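Local coordinates for protein probable glutaredoxin ssr2061 (Synechocystis sp., PDB 4MJE) that probably acts as a glutathione-disulfide oxidoreductase, reducing low molecular weight disulfides and proteins with electrons from NADPH through glutathione reductase, at residues A[15-23]-A[68-76]. The protein carries 1 engineered substitution. Sequence-based numbering, arbitrary orientation.
Sequences SAKIEIYTW and LPQIFIDDQ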
# COMPACT_ATOMS: atom_id res chain seq x y z
N SER A 15 9.43 7.26 -6.80
CA SER A 15 9.46 6.49 -5.55
C SER A 15 8.41 5.38 -5.55
O SER A 15 7.64 5.23 -6.50
CB SER A 15 9.20 7.41 -4.36
OG SER A 15 7.95 8.07 -4.51
N ALA A 16 8.38 4.60 -4.47
CA ALA A 16 7.45 3.50 -4.33
C ALA A 16 6.01 4.00 -4.45
O ALA A 16 5.65 5.05 -3.91
CB ALA A 16 7.64 2.78 -2.98
N LYS A 17 5.22 3.25 -5.19
CA LYS A 17 3.79 3.49 -5.33
C LYS A 17 3.07 2.52 -4.38
O LYS A 17 3.06 1.31 -4.62
CB LYS A 17 3.41 3.27 -6.79
CG LYS A 17 1.96 3.52 -7.12
CD LYS A 17 1.65 3.02 -8.51
CE LYS A 17 0.20 3.18 -8.86
NZ LYS A 17 -0.09 2.58 -10.19
N ILE A 18 2.51 3.05 -3.30
CA ILE A 18 1.86 2.24 -2.28
C ILE A 18 0.39 2.61 -2.22
O ILE A 18 0.05 3.78 -2.03
CB ILE A 18 2.52 2.43 -0.91
CG1 ILE A 18 4.01 2.08 -0.99
CG2 ILE A 18 1.83 1.58 0.14
CD1 ILE A 18 4.84 2.49 0.21
N GLU A 19 -0.49 1.62 -2.40
CA GLU A 19 -1.93 1.83 -2.47
C GLU A 19 -2.64 0.90 -1.52
O GLU A 19 -2.30 -0.29 -1.43
CB GLU A 19 -2.47 1.54 -3.87
CG GLU A 19 -1.82 2.35 -4.98
CD GLU A 19 -2.10 1.75 -6.34
OE1 GLU A 19 -3.05 2.21 -7.02
OE2 GLU A 19 -1.39 0.80 -6.73
N ILE A 20 -3.63 1.43 -0.82
CA ILE A 20 -4.48 0.59 0.01
C ILE A 20 -5.94 1.00 -0.15
O ILE A 20 -6.27 2.18 -0.02
CB ILE A 20 -4.06 0.63 1.51
CG1 ILE A 20 -4.94 -0.32 2.32
CG2 ILE A 20 -4.08 2.06 2.09
CD1 ILE A 20 -4.49 -0.54 3.73
N TYR A 21 -6.78 0.02 -0.50
CA TYR A 21 -8.22 0.19 -0.58
C TYR A 21 -8.85 -0.16 0.77
O TYR A 21 -8.54 -1.20 1.36
CB TYR A 21 -8.86 -0.70 -1.65
CG TYR A 21 -8.40 -0.55 -3.08
CD1 TYR A 21 -9.25 -0.00 -4.04
CD2 TYR A 21 -7.17 -1.04 -3.50
CE1 TYR A 21 -8.85 0.08 -5.37
CE2 TYR A 21 -6.78 -0.96 -4.82
CZ TYR A 21 -7.62 -0.41 -5.74
OH TYR A 21 -7.23 -0.37 -7.05
N THR A 22 -9.75 0.70 1.25
CA THR A 22 -10.29 0.54 2.59
C THR A 22 -11.76 0.92 2.67
O THR A 22 -12.30 1.63 1.82
CB THR A 22 -9.59 1.49 3.58
OG1 THR A 22 -9.89 2.82 3.20
CG2 THR A 22 -8.10 1.30 3.62
N TRP A 23 -12.40 0.45 3.75
CA TRP A 23 -13.48 1.19 4.38
C TRP A 23 -12.88 1.82 5.64
O TRP A 23 -12.13 1.17 6.37
CB TRP A 23 -14.68 0.29 4.70
CG TRP A 23 -15.65 0.16 3.58
CD1 TRP A 23 -15.41 0.44 2.26
CD2 TRP A 23 -17.01 -0.28 3.66
NE1 TRP A 23 -16.55 0.20 1.52
CE2 TRP A 23 -17.54 -0.24 2.36
CE3 TRP A 23 -17.84 -0.72 4.71
CZ2 TRP A 23 -18.86 -0.59 2.08
CZ3 TRP A 23 -19.14 -1.08 4.43
CH2 TRP A 23 -19.63 -1.02 3.12
N LEU A 68 -11.66 -6.55 2.34
CA LEU A 68 -10.89 -5.34 2.63
C LEU A 68 -9.93 -5.59 3.78
O LEU A 68 -10.21 -6.38 4.67
CB LEU A 68 -11.83 -4.20 3.01
CG LEU A 68 -12.79 -3.75 1.92
CD1 LEU A 68 -13.81 -2.79 2.49
CD2 LEU A 68 -12.02 -3.14 0.77
N PRO A 69 -8.79 -4.91 3.80
CA PRO A 69 -8.27 -4.03 2.76
C PRO A 69 -7.64 -4.82 1.62
O PRO A 69 -7.44 -6.03 1.72
CB PRO A 69 -7.17 -3.25 3.50
CG PRO A 69 -6.67 -4.23 4.48
CD PRO A 69 -7.89 -4.98 4.95
N GLN A 70 -7.26 -4.12 0.55
CA GLN A 70 -6.37 -4.70 -0.48
C GLN A 70 -5.22 -3.72 -0.69
O GLN A 70 -5.43 -2.52 -0.84
CB GLN A 70 -7.10 -4.97 -1.81
CG GLN A 70 -8.26 -5.95 -1.70
CD GLN A 70 -7.82 -7.34 -1.33
OE1 GLN A 70 -6.65 -7.69 -1.51
NE2 GLN A 70 -8.74 -8.14 -0.81
N ILE A 71 -4.01 -4.26 -0.68
CA ILE A 71 -2.79 -3.48 -0.72
C ILE A 71 -1.97 -3.84 -1.94
O ILE A 71 -1.82 -5.00 -2.26
CB ILE A 71 -1.96 -3.74 0.56
CG1 ILE A 71 -2.75 -3.29 1.79
CG2 ILE A 71 -0.61 -3.04 0.52
CD1 ILE A 71 -2.43 -4.06 3.03
N PHE A 72 -1.44 -2.80 -2.59
CA PHE A 72 -0.56 -2.91 -3.75
C PHE A 72 0.71 -2.10 -3.49
O PHE A 72 0.65 -0.99 -2.98
CB PHE A 72 -1.25 -2.39 -5.03
CG PHE A 72 -2.44 -3.22 -5.46
CD1 PHE A 72 -3.64 -3.13 -4.77
CD2 PHE A 72 -2.34 -4.13 -6.51
CE1 PHE A 72 -4.73 -3.91 -5.14
CE2 PHE A 72 -3.46 -4.89 -6.88
CZ PHE A 72 -4.62 -4.78 -6.17
N ILE A 73 1.84 -2.66 -3.89
CA ILE A 73 3.12 -1.96 -3.83
C ILE A 73 3.79 -2.11 -5.19
O ILE A 73 3.97 -3.23 -5.66
CB ILE A 73 4.04 -2.51 -2.72
CG1 ILE A 73 3.40 -2.33 -1.34
CG2 ILE A 73 5.41 -1.82 -2.74
CD1 ILE A 73 4.15 -3.04 -0.24
N ASP A 74 4.14 -0.99 -5.81
CA ASP A 74 4.68 -0.96 -7.16
C ASP A 74 3.90 -1.83 -8.12
O ASP A 74 4.44 -2.58 -8.92
CB ASP A 74 6.16 -1.32 -7.16
CG ASP A 74 7.00 -0.20 -6.60
OD1 ASP A 74 6.50 0.96 -6.59
OD2 ASP A 74 8.14 -0.48 -6.17
N ASP A 75 2.58 -1.71 -7.98
CA ASP A 75 1.59 -2.32 -8.85
C ASP A 75 1.40 -3.80 -8.62
O ASP A 75 0.55 -4.41 -9.26
CB ASP A 75 1.87 -2.01 -10.34
CG ASP A 75 1.62 -0.57 -10.69
OD1 ASP A 75 0.69 0.03 -10.12
OD2 ASP A 75 2.34 -0.03 -11.54
N GLN A 76 2.14 -4.38 -7.67
CA GLN A 76 1.94 -5.78 -7.32
C GLN A 76 0.93 -5.92 -6.19
O GLN A 76 1.02 -5.22 -5.18
CB GLN A 76 3.26 -6.40 -6.88
CG GLN A 76 3.11 -7.86 -6.54
CD GLN A 76 4.40 -8.49 -6.05
OE1 GLN A 76 5.22 -7.84 -5.39
NE2 GLN A 76 4.59 -9.76 -6.38
O HOH W 1 1.11 -0.12 -6.18
O HOH W 2 2.81 2.60 -12.07
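Lys17 O is gripped twice: by Asp74 N at 2.8 Å and by a bridging water that also donates to Glu19 OE2 and accepts from Asp75 N. Asp74 returns a bond, its OD1 taking Lys17 N almost straight (177°). Lys17 runs fully extended, with CG anti to the backbone N (chi1 -178°), which carries NZ to the syn lone pair of Asp75 OD1 at 2.7 Å. These bonds tie the type I' turn from Ile73 to Gln76 to Lys17, just ahead of strand 18-22. Within the strands, Glu19–Phe72 and Tyr21–Gln70 are antiparallel hydrogen-bonded pairs. On their face, Tyr21 CE2 meets Phe72 CE1 at 3.6 Å, the two ring planes 65° apart. Arg61 forms a salt bridge with Glu19 OE2, a hydrogen bond with Tyr21 OH and a cation-pi contact with Phe72, while Tyr46 OH hydrogen-bonds Glu19 OE1. On the other face, Ile20 lies alongside Ile71 and Pro69, its CG1 3.7 Å from Ile71 CG1 and its CD1 3.8 Å from Pro69 CB. Cutting Ile20 back to an alanine removes CG1, CG2 and CD1 and would probably leave a gap beside Ile71 and the cis-proline Pro69. Leu68 CD1 sits over the five-membered ring of Trp23. The two strands are central in the mixed sheet of the thioredoxin fold, between strands 44-47 and 76-79. Helix 27-39 packs on Ile20 and, through Cys29 of the CxxC motif, on Pro69; helix 52-61 meets Tyr21 on the opposite face.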